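Local structure of uncharacterized protein SP1917 (Streptococcus pneumoniae, 3C9P) at residues 42-46 against 47-51; 78-82 against 83-87; 90-93 against 94-98; 108-112 against 113-117. The protein is of unknown function, a small, mostly helical bacterial protein of the DUF2200 family of conserved uncharacterized proteins. One frame throughout, in Å; residues are numbered along the deposited sequence. Where two conformers were deposited one is given.

Interaction 1 of 4, residues 42-46 against 47-51; sequences TGYEV and SDVLA
The carbonyl oxygen of Glu45 takes two backbone N-H groups from the first turn of helix 46-52. Val49 N lies 3.1 Å from Glu45 O with an N-H...O angle of 161°, a sound helical bond, whereas Asp48 N approaches the same oxygen at a poorer angle and adds only a weak second one. Glu45 occupies the N-cap position, and its own N-H is taken up by the carboxylate three residues on: Glu45 N donates to Asp48 OD2 over 3.1 Å. The N-H meets that oxygen from above the carboxylate plane, 39° out of it. Asp48 can reach back because its CG stands anti to its own carbonyl carbon (chi1 -70°), which also brings OD2 within 3.5 Å of Glu45 CB. The Glu45 chain runs alongside Asp48 but bends at chi2, and the two carboxylates, their planes steeply turned against each other, keep Glu45 OE2 and Asp48 OD2 5.4 Å apart.

Tyr44 supplies the apolar part. Its CB rests 3.8 Å from Val49 CG2, and its side chain crosses that of Asp48 at about a right angle, with CD1 against Asp48 CB. The phenol continues past the turn to Phe62, on whose ring it stacks and to whose carbonyl oxygen its OH is hydrogen-bonded. Before it, Tyr44 N closes an ST turn on Thr42 OG1, just where helix 31-42 ends. Since the carboxylate of Asp48 sits in the first helical turn, it probably interacts favourably with the helix dipole, while its bond to Glu45 N ties the last loop residue to that turn.

Interaction 2 of 4, residues 78-82 against 83-87; sequences GKICG and VRIEE
Residues 79-80 and 83-84 run antiparallel, and the register follows from two bridges: Ile80 with Val83 is a hydrogen-bonded pair, Lys79 with Arg84 a non-hydrogen-bonded one whose CA atoms are 4.5 Å apart. Ile80 N donates to Val83 O, and Val83 N returns the bond to Ile80 O at 3.0 Å and 176°, though it reaches that oxygen from above the carbonyl plane. One step further out, Ile85 N meets Gly78 O at 2.9 Å. This is a beta hairpin with a two-residue loop, closed by a type I' turn from Ile80 to Val83. Cys81 and Gly82 fill its corners, both with positive phi.

Lys79 and Arg84 share one face and cross at about a right angle. The aliphatic part of the lysine does the touching: bent at chi2 and chi3, it lays CD over the centre of the Arg84 guanidinium, 4.0 Å above the plane. Two cations are thus neighbours, Lys79 NZ and Arg84 NE being 4.6 Å apart, and a water lies between them. It accepts from Arg84 NE at 2.7 Å, in the guanidinium plane, and only weakly from Lys79 NZ. Glu86 OE2 forms a long salt bridge with Arg84 NH1, which probably offsets some of this charge, while Glu86 OE1 uses its syn lone pair to accept from Gly78 N at 2.9 Å. The bend of Glu86 at chi2 (-93°) turns the carboxylate back toward that N-H. On the other face, Ile80 CG2 packs 3.6 Å from Ile85 CG1, beside helix 91-107, where Ile80 touches Asp104 and Ile85 touches Arg98.

Interaction 3 of 4, residues 90-93 against 94-98; sequences DPLM and QEIRR
Gln94 N donates to Asp90 O, 2.9 Å away, in the opening turn of helix 91-107. Asp90 is the N-cap: its OD1 accepts from Leu92 N on the anti side, 33° out of the carboxylate plane, while OD2 is held by Tyr9 and Gln6. The Gln94 side chain extends beyond CG; its NE2 bonds to Ile85 O, and a water 2.6 Å from Gln94 OE1 also reaches Pro91 O. Glu95 N makes a weak bond to Pro91 O, and Glu95 CG rests 3.4 Å from the same oxygen. Its carboxylate is salt-bridged to Arg98 through OE1 and to Arg73 through OE2. Ile96 N continues the helical pattern with Leu92 O, and Ile96 CD1 lies 4.2 Å from Leu92 CG, both side chains packing on Phe63 of helix 59-64. Arg97 N follows, 2.9 Å from Met93 O, its side chain running alongside Met93 in the same direction. Bends at chi2 and chi3 of Met93 (58° and 82°) carry the selenium of this selenomethionine over the arginine's flat end, whose NH2 is hydrogen-bonded to Ala3 O: SE stands over the guanidinium centre, 3.9 Å above its plane.

Interaction 4 of 4, residues 108-112 against 113-117; sequences KGKTS and QQVLE
Gly109 O and Gln114 OE1 are joined by a water that donates to both, 2.6 Å from the first and 2.9 Å from the second. With its positive phi, Gly109 is the C-prime residue of a Schellman motif ending helix 91-107, in which Lys110 N reaches back to Trp105 O. Lys110 sets CB 3.7 Å from Val115 CG2, and its chain crosses that of Gln114 at about a right angle. Thr111 is the N-cap of helix 112-119 and forms a capping box with Gln114. Gln114 N donates to Thr111 OG1 at 3.0 Å and 164°; in return Thr111 N donates to Gln114 OE1 at 2.9 Å, in the amide carbonyl plane and on a lone pair. With chi1 at 64°, Thr111 places OG1 between its backbone N and carbonyl carbon, facing the helix start, where a second water lies 2.7 Å from it. Thr111 O accepts from Val115 N, beginning the main-chain helical bonds. Ser112 O takes the next, from Leu116 N at 175°, whereas Ser112 OG turns to Gln36 OE1, on helix 31-42.

How the interactions relate
Interactions 1 and 4 both start a helix after a loop, 1 at the surface and 4 partly buried, their centres about 19 Å apart. Their caps differ: in 42-51 an aspartate carboxylate serves the N-cap amide, whereas in 108-117 a neutral threonine-glutamine pair exchanges bonds both ways. Interaction 3, partly buried like 4, also opens a helix, but there the N-cap aspartate binds forward and the side chains beyond it add apolar and salt-bridge contacts. Interaction 2, a surface contact like 1, is the hairpin and relies on cross-strand amides. It touches interaction 3 directly, with Cys81 CB against Arg97 NE at 3.6 Å. Interactions 3 and 4 lie near the two ends of helix 91-107, on opposite sides of the chain's centre.

Interaction 1 of 4, residues 42-46 against 47-51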
loop_
_atom_site.group_PDB
_atom_site.type_symbol
_atom_site.label_atom_id
_atom_site.label_comp_id
_atom_site.label_asym_id
_atom_site.label_seq_id
_atom_site.Cartn_x
_atom_site.Cartn_y
_atom_site.Cartn_z
ATOM N N THR A 42 -3.013 1.574 -6.706
ATOM C CA THR A 42 -4.060 2.584 -6.623
ATOM C C THR A 42 -4.359 3.301 -7.944
ATOM O O THR A 42 -5.425 3.880 -8.092
ATOM C CB THR A 42 -3.666 3.655 -5.595
ATOM O OG1 THR A 42 -2.464 4.263 -6.047
ATOM C CG2 THR A 42 -3.439 3.033 -4.192
ATOM N N GLY A 43 -3.426 3.291 -8.889
ATOM C CA GLY A 43 -3.583 4.074 -10.117
ATOM C C GLY A 43 -3.066 5.511 -10.015
ATOM O O GLY A 43 -3.003 6.211 -11.017
ATOM N N TYR A 44 -2.709 5.963 -8.812
ATOM C CA TYR A 44 -2.023 7.258 -8.633
ATOM C C TYR A 44 -0.672 7.204 -9.343
ATOM O O TYR A 44 0.005 6.169 -9.277
ATOM C CB TYR A 44 -1.712 7.484 -7.161
ATOM C CG TYR A 44 -2.848 7.998 -6.308
ATOM C CD1 TYR A 44 -3.459 9.222 -6.569
ATOM C CD2 TYR A 44 -3.255 7.282 -5.182
ATOM C CE1 TYR A 44 -4.501 9.705 -5.726
ATOM C CE2 TYR A 44 -4.266 7.743 -4.355
ATOM C CZ TYR A 44 -4.893 8.949 -4.636
ATOM O OH TYR A 44 -5.871 9.395 -3.766
ATOM N N GLU A 45 -0.293 8.304 -10.000
ATOM C CA GLU A 45 1.067 8.475 -10.543
ATOM C C GLU A 45 1.999 8.632 -9.349
ATOM O O GLU A 45 1.576 9.109 -8.313
ATOM C CB GLU A 45 1.171 9.717 -11.438
ATOM C CG GLU A 45 0.355 9.664 -12.745
ATOM C CD GLU A 45 0.608 8.405 -13.588
ATOM O OE1 GLU A 45 1.782 8.016 -13.771
ATOM O OE2 GLU A 45 -0.383 7.787 -14.069
ATOM N N VAL A 46 3.243 8.181 -9.461
ATOM C CA VAL A 46 4.196 8.381 -8.370
ATOM C C VAL A 46 4.228 9.856 -7.961
ATOM O O VAL A 46 4.278 10.167 -6.763
ATOM C CB VAL A 46 5.607 7.892 -8.776
ATOM C CG1 VAL A 46 6.700 8.403 -7.774
ATOM C CG2 VAL A 46 5.585 6.379 -8.880
ATOM N N SER A 47 4.156 10.762 -8.941
ATOM C CA SER A 47 4.212 12.193 -8.627
ATOM C C SER A 47 2.997 12.628 -7.808
ATOM O O SER A 47 3.115 13.544 -6.990
ATOM C CB SER A 47 4.343 13.073 -9.876
ATOM O OG SER A 47 3.271 12.815 -10.784
ATOM N N ASP A 48 1.843 11.985 -8.058
ATOM C CA ASP A 48 0.624 12.187 -7.260
ATOM C C ASP A 48 0.846 11.770 -5.808
ATOM O O ASP A 48 0.490 12.488 -4.864
ATOM C CB ASP A 48 -0.526 11.347 -7.827
ATOM C CG ASP A 48 -1.032 11.854 -9.168
ATOM O OD1 ASP A 48 -0.834 13.039 -9.469
ATOM O OD2 ASP A 48 -1.657 11.046 -9.900
ATOM N N VAL A 49 1.422 10.592 -5.625
ATOM C CA VAL A 49 1.703 10.093 -4.269
ATOM C C VAL A 49 2.615 11.079 -3.512
ATOM O O VAL A 49 2.317 11.482 -2.372
ATOM C CB VAL A 49 2.340 8.702 -4.316
ATOM C CG1 VAL A 49 2.713 8.219 -2.899
ATOM C CG2 VAL A 49 1.391 7.678 -5.040
ATOM N N LEU A 50 3.691 11.514 -4.173
ATOM C CA LEU A 50 4.628 12.461 -3.576
ATOM C C LEU A 50 3.993 13.819 -3.286
ATOM O O LEU A 50 4.305 14.441 -2.274
ATOM C CB LEU A 50 5.876 12.617 -4.475
ATOM C CG LEU A 50 6.728 11.346 -4.572
ATOM C CD1 LEU A 50 7.954 11.617 -5.388
ATOM C CD2 LEU A 50 7.116 10.794 -3.188
ATOM N N ALA A 51 3.095 14.273 -4.161
ATOM C CA ALA A 51 2.404 15.553 -3.940
ATOM C C ALA A 51 1.580 15.504 -2.643
ATOM O O ALA A 51 1.510 16.499 -1.903
ATOM C CB ALA A 51 1.523 15.926 -5.160
#

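Interaction 2 of 4, residues 78-82 against 83-87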
loop_
_atom_site.group_PDB
_atom_site.type_symbol
_atom_site.label_atom_id
_atom_site.label_comp_id
_atom_site.label_asym_id
_atom_site.label_seq_id
_atom_site.Cartn_x
_atom_site.Cartn_y
_atom_site.Cartn_z
ATOM N N GLY A 78 -3.713 -13.680 1.647
ATOM C CA GLY A 78 -2.834 -14.092 2.745
ATOM C C GLY A 78 -2.960 -13.183 3.948
ATOM O O GLY A 78 -3.859 -12.346 4.008
ATOM N N LYS A 79 -2.034 -13.326 4.884
ATOM C CA LYS A 79 -2.120 -12.680 6.186
ATOM C C LYS A 79 -1.224 -11.463 6.236
ATOM O O LYS A 79 -0.139 -11.458 5.660
ATOM C CB LYS A 79 -1.680 -13.637 7.298
ATOM C CG LYS A 79 -2.573 -14.845 7.536
ATOM C CD LYS A 79 -3.895 -14.446 8.117
ATOM C CE LYS A 79 -4.001 -14.783 9.590
ATOM N NZ LYS A 79 -5.452 -14.961 9.939
ATOM N N ILE A 80 -1.681 -10.443 6.946
ATOM C CA ILE A 80 -0.874 -9.261 7.220
ATOM C C ILE A 80 -1.514 -8.579 8.416
ATOM O O ILE A 80 -2.729 -8.669 8.606
ATOM C CB ILE A 80 -0.754 -8.317 5.960
ATOM C CG1 ILE A 80 0.514 -7.456 5.998
ATOM C CG2 ILE A 80 -2.035 -7.486 5.738
ATOM C CD1 ILE A 80 1.837 -8.259 6.005
ATOM N N CYS A 81 -0.697 -7.930 9.244
ATOM C CA CYS A 81 -1.180 -7.226 10.439
ATOM C C CYS A 81 -2.152 -8.081 11.260
ATOM O O CYS A 81 -3.088 -7.544 11.865
ATOM C CB CYS A 81 -1.845 -5.894 10.053
ATOM S SG CYS A 81 -0.862 -4.807 8.958
ATOM N N GLY A 82 -1.960 -9.401 11.241
ATOM C CA GLY A 82 -2.777 -10.350 12.028
ATOM C C GLY A 82 -4.041 -10.960 11.406
ATOM O O GLY A 82 -4.662 -11.853 12.004
ATOM N N VAL A 83 -4.432 -10.492 10.210
ATOM C CA VAL A 83 -5.726 -10.863 9.631
ATOM C C VAL A 83 -5.624 -11.326 8.175
ATOM O O VAL A 83 -4.658 -11.011 7.471
ATOM C CB VAL A 83 -6.782 -9.706 9.725
ATOM C CG1 VAL A 83 -7.153 -9.408 11.200
ATOM C CG2 VAL A 83 -6.287 -8.436 9.019
ATOM N N ARG A 84 -6.635 -12.067 7.728
ATOM C CA ARG A 84 -6.655 -12.556 6.354
ATOM C C ARG A 84 -7.231 -11.493 5.419
ATOM O O ARG A 84 -8.399 -11.107 5.559
ATOM C CB ARG A 84 -7.451 -13.850 6.274
ATOM C CG ARG A 84 -7.183 -14.597 5.035
ATOM C CD ARG A 84 -7.608 -16.066 5.133
ATOM N NE ARG A 84 -6.720 -16.885 5.959
ATOM C CZ ARG A 84 -5.480 -17.248 5.633
ATOM N NH1 ARG A 84 -4.926 -16.847 4.492
ATOM N NH2 ARG A 84 -4.781 -18.005 6.471
ATOM N N ILE A 85 -6.424 -11.057 4.445
ATOM C CA ILE A 85 -6.751 -9.872 3.630
ATOM C C ILE A 85 -8.039 -10.079 2.857
ATOM O O ILE A 85 -8.940 -9.235 2.886
ATOM C CB ILE A 85 -5.592 -9.536 2.668
ATOM C CG1 ILE A 85 -4.388 -8.980 3.443
ATOM C CG2 ILE A 85 -6.021 -8.531 1.587
ATOM C CD1 ILE A 85 -3.044 -9.251 2.708
ATOM N N GLU A 86 -8.139 -11.236 2.205
ATOM C CA GLU A 86 -9.318 -11.574 1.411
ATOM C C GLU A 86 -10.625 -11.723 2.235
ATOM O O GLU A 86 -11.711 -11.718 1.666
ATOM C CB GLU A 86 -9.073 -12.833 0.577
ATOM C CG GLU A 86 -8.833 -14.084 1.427
ATOM C CD GLU A 86 -7.354 -14.350 1.705
ATOM O OE1 GLU A 86 -6.556 -13.394 1.788
ATOM O OE2 GLU A 86 -6.983 -15.531 1.861
ATOM N N GLU A 87 -10.510 -11.825 3.558
ATOM C CA GLU A 87 -11.676 -11.927 4.447
ATOM C C GLU A 87 -12.034 -10.629 5.155
ATOM O O GLU A 87 -12.930 -10.614 6.011
ATOM C CB GLU A 87 -11.445 -13.038 5.478
ATOM C CG GLU A 87 -11.520 -14.405 4.824
ATOM C CD GLU A 87 -11.136 -15.546 5.748
ATOM O OE1 GLU A 87 -10.980 -15.332 6.978
ATOM O OE2 GLU A 87 -10.995 -16.670 5.223
HETATM O O HOH W 1 -7.299 -17.375 8.575
#

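Interaction 3 of 4, residues 90-93 against 94-98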
loop_
_atom_site.group_PDB
_atom_site.type_symbol
_atom_site.label_atom_id
_atom_site.label_comp_id
_atom_site.label_asym_id
_atom_site.label_seq_id
_atom_site.Cartn_x
_atom_site.Cartn_y
_atom_site.Cartn_z
ATOM N N ASP A 90 -14.569 -4.651 5.587
ATOM C CA ASP A 90 -14.479 -3.234 5.297
ATOM C C ASP A 90 -13.610 -3.058 4.043
ATOM O O ASP A 90 -12.408 -3.376 4.077
ATOM C CB ASP A 90 -13.828 -2.557 6.501
ATOM C CG ASP A 90 -13.800 -1.049 6.391
ATOM O OD1 ASP A 90 -13.880 -0.518 5.261
ATOM O OD2 ASP A 90 -13.673 -0.401 7.460
ATOM N N PRO A 91 -14.211 -2.560 2.939
ATOM C CA PRO A 91 -13.509 -2.466 1.668
ATOM C C PRO A 91 -12.344 -1.497 1.682
ATOM O O PRO A 91 -11.369 -1.692 0.945
ATOM C CB PRO A 91 -14.592 -1.977 0.679
ATOM C CG PRO A 91 -15.678 -1.433 1.523
ATOM C CD PRO A 91 -15.614 -2.124 2.839
ATOM N N LEU A 92 -12.445 -0.450 2.496
ATOM C CA LEU A 92 -11.354 0.517 2.582
ATOM C C LEU A 92 -10.174 -0.114 3.309
ATOM O O LEU A 92 -9.050 -0.034 2.826
ATOM C CB LEU A 92 -11.790 1.812 3.272
ATOM C CG LEU A 92 -10.717 2.910 3.407
ATOM C CD1 LEU A 92 -10.174 3.335 2.041
ATOM C CD2 LEU A 92 -11.322 4.130 4.126
HETATM N N MSE A 93 -10.426 -0.732 4.465
HETATM C CA MSE A 93 -9.368 -1.436 5.181
HETATM C C MSE A 93 -8.740 -2.532 4.280
HETATM O O MSE A 93 -7.547 -2.818 4.367
HETATM C CB MSE A 93 -9.901 -2.051 6.471
HETATM C CG MSE A 93 -8.814 -2.638 7.414
HETATM SE SE MSE A 93 -7.480 -1.269 7.944
HETATM C CE MSE A 93 -8.493 -0.437 9.387
ATOM N N GLN A 94 -9.553 -3.174 3.445
ATOM C CA GLN A 94 -9.028 -4.246 2.610
ATOM C C GLN A 94 -7.963 -3.734 1.624
ATOM O O GLN A 94 -6.931 -4.379 1.475
ATOM C CB GLN A 94 -10.164 -5.030 1.941
ATOM C CG GLN A 94 -9.723 -6.254 1.197
ATOM C CD GLN A 94 -10.893 -7.019 0.584
ATOM O OE1 GLN A 94 -11.650 -6.483 -0.226
ATOM N NE2 GLN A 94 -11.031 -8.276 0.959
ATOM N N GLU A 95 -8.188 -2.575 0.994
ATOM C CA GLU A 95 -7.199 -1.957 0.079
ATOM C C GLU A 95 -5.948 -1.529 0.845
ATOM O O GLU A 95 -4.828 -1.679 0.357
ATOM C CB GLU A 95 -7.788 -0.739 -0.666
ATOM C CG GLU A 95 -9.088 -1.011 -1.480
ATOM C CD GLU A 95 -8.952 -2.111 -2.544
ATOM O OE1 GLU A 95 -7.882 -2.741 -2.653
ATOM O OE2 GLU A 95 -9.936 -2.337 -3.287
ATOM N N ILE A 96 -6.151 -0.992 2.046
ATOM C CA ILE A 96 -5.047 -0.556 2.904
ATOM C C ILE A 96 -4.162 -1.759 3.240
ATOM O O ILE A 96 -2.930 -1.672 3.181
ATOM C CB ILE A 96 -5.578 0.125 4.188
ATOM C CG1 ILE A 96 -6.087 1.541 3.843
ATOM C CG2 ILE A 96 -4.522 0.123 5.334
ATOM C CD1 ILE A 96 -6.837 2.314 5.008
ATOM N N ARG A 97 -4.792 -2.876 3.594
ATOM C CA ARG A 97 -4.048 -4.077 3.968
ATOM C C ARG A 97 -3.383 -4.708 2.756
ATOM O O ARG A 97 -2.330 -5.309 2.896
ATOM C CB ARG A 97 -4.933 -5.085 4.698
ATOM C CG ARG A 97 -5.375 -4.613 6.100
ATOM C CD ARG A 97 -4.145 -4.449 7.016
ATOM N NE ARG A 97 -4.527 -4.138 8.390
ATOM C CZ ARG A 97 -4.165 -3.043 9.053
ATOM N NH1 ARG A 97 -3.410 -2.125 8.483
ATOM N NH2 ARG A 97 -4.560 -2.874 10.304
ATOM N N ARG A 98 -3.970 -4.557 1.570
ATOM C CA ARG A 98 -3.273 -5.027 0.352
ATOM C C ARG A 98 -1.982 -4.235 0.137
ATOM O O ARG A 98 -0.939 -4.829 -0.187
ATOM C CB ARG A 98 -4.169 -4.946 -0.887
ATOM C CG ARG A 98 -5.271 -5.974 -0.915
ATOM C CD ARG A 98 -6.230 -5.718 -2.064
ATOM N NE ARG A 98 -7.222 -6.794 -2.130
ATOM C CZ ARG A 98 -8.497 -6.660 -2.470
ATOM N NH1 ARG A 98 -9.011 -5.473 -2.770
ATOM N NH2 ARG A 98 -9.269 -7.734 -2.505
HETATM O O HOH W 2 -11.806 -4.047 -1.152
#

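Interaction 4 of 4, residues 108-112 against 113-117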
loop_
_atom_site.group_PDB
_atom_site.type_symbol
_atom_site.label_atom_id
_atom_site.label_comp_id
_atom_site.label_asym_id
_atom_site.label_seq_id
_atom_site.Cartn_x
_atom_site.Cartn_y
_atom_site.Cartn_z
ATOM N N LYS A 108 10.873 -7.544 3.035
ATOM C CA LYS A 108 11.449 -8.856 2.930
ATOM C C LYS A 108 12.412 -9.031 1.743
ATOM O O LYS A 108 12.857 -10.143 1.469
ATOM C CB LYS A 108 10.336 -9.898 2.923
ATOM C CG LYS A 108 10.183 -10.475 4.274
ATOM C CD LYS A 108 8.782 -10.654 4.718
ATOM C CE LYS A 108 8.632 -9.839 5.965
ATOM N NZ LYS A 108 7.884 -10.577 6.984
ATOM N N GLY A 109 12.737 -7.942 1.047
ATOM C CA GLY A 109 13.858 -7.977 0.098
ATOM C C GLY A 109 13.483 -8.114 -1.375
ATOM O O GLY A 109 14.355 -8.199 -2.245
ATOM N N LYS A 110 12.198 -8.123 -1.684
ATOM C CA LYS A 110 11.794 -8.101 -3.101
ATOM C C LYS A 110 11.956 -6.712 -3.720
ATOM O O LYS A 110 11.789 -5.676 -3.060
ATOM C CB LYS A 110 10.339 -8.563 -3.280
ATOM C CG LYS A 110 10.032 -9.923 -2.691
ATOM C CD LYS A 110 10.781 -11.020 -3.413
ATOM C CE LYS A 110 10.232 -12.384 -3.025
ATOM N NZ LYS A 110 11.226 -13.457 -3.351
ATOM N N THR A 111 12.266 -6.673 -5.008
ATOM C CA THR A 111 12.229 -5.386 -5.681
ATOM C C THR A 111 10.767 -5.108 -6.048
ATOM O O THR A 111 9.903 -6.004 -5.975
ATOM C CB THR A 111 13.063 -5.396 -6.960
ATOM O OG1 THR A 111 12.475 -6.334 -7.858
ATOM C CG2 THR A 111 14.536 -5.807 -6.673
ATOM N N SER A 112 10.473 -3.882 -6.455
ATOM C CA SER A 112 9.114 -3.588 -6.879
ATOM C C SER A 112 8.764 -4.368 -8.135
ATOM O O SER A 112 7.625 -4.816 -8.283
ATOM C CB SER A 112 8.889 -2.079 -7.053
ATOM O OG SER A 112 9.749 -1.553 -8.032
ATOM N N GLN A 113 9.734 -4.545 -9.040
ATOM C CA GLN A 113 9.547 -5.377 -10.238
ATOM C C GLN A 113 9.127 -6.809 -9.851
ATOM O O GLN A 113 8.174 -7.383 -10.409
ATOM C CB GLN A 113 10.828 -5.390 -11.097
ATOM C CG GLN A 113 10.713 -6.168 -12.416
ATOM C CD GLN A 113 12.055 -6.338 -13.134
ATOM O OE1 GLN A 113 13.037 -5.651 -12.831
ATOM N NE2 GLN A 113 12.105 -7.268 -14.078
ATOM N N GLN A 114 9.822 -7.389 -8.877
ATOM C CA GLN A 114 9.457 -8.754 -8.400
ATOM C C GLN A 114 8.061 -8.834 -7.765
ATOM O O GLN A 114 7.326 -9.817 -7.930
ATOM C CB GLN A 114 10.492 -9.259 -7.406
ATOM C CG GLN A 114 11.810 -9.670 -8.097
ATOM C CD GLN A 114 12.914 -9.959 -7.114
ATOM O OE1 GLN A 114 13.044 -9.285 -6.090
ATOM N NE2 GLN A 114 13.729 -10.977 -7.416
ATOM N N VAL A 115 7.701 -7.793 -7.021
ATOM C CA VAL A 115 6.376 -7.711 -6.430
ATOM C C VAL A 115 5.268 -7.633 -7.489
ATOM O O VAL A 115 4.281 -8.378 -7.406
ATOM C CB VAL A 115 6.298 -6.555 -5.407
ATOM C CG1 VAL A 115 4.869 -6.375 -4.909
ATOM C CG2 VAL A 115 7.215 -6.866 -4.252
ATOM N N LEU A 116 5.417 -6.741 -8.466
ATOM C CA LEU A 116 4.470 -6.653 -9.566
ATOM C C LEU A 116 4.418 -7.970 -10.339
ATOM O O LEU A 116 3.341 -8.443 -10.702
ATOM C CB LEU A 116 4.834 -5.492 -10.516
ATOM C CG LEU A 116 4.164 -4.119 -10.289
ATOM C CD1 LEU A 116 4.343 -3.601 -8.880
ATOM C CD2 LEU A 116 4.653 -3.061 -11.349
ATOM N N GLU A 117 5.587 -8.571 -10.579
ATOM C CA GLU A 117 5.635 -9.830 -11.324
ATOM C C GLU A 117 4.870 -10.935 -10.603
ATOM O O GLU A 117 4.266 -11.784 -11.241
ATOM C CB GLU A 117 7.073 -10.241 -11.620
ATOM C CG GLU A 117 7.652 -9.443 -12.789
ATOM C CD GLU A 117 9.057 -9.848 -13.152
ATOM O OE1 GLU A 117 9.475 -10.956 -12.754
ATOM O OE2 GLU A 117 9.741 -9.056 -13.840
HETATM O O HOH W 3 15.159 -9.713 -4.201
HETATM O O HOH W 4 13.975 -7.063 -9.996
#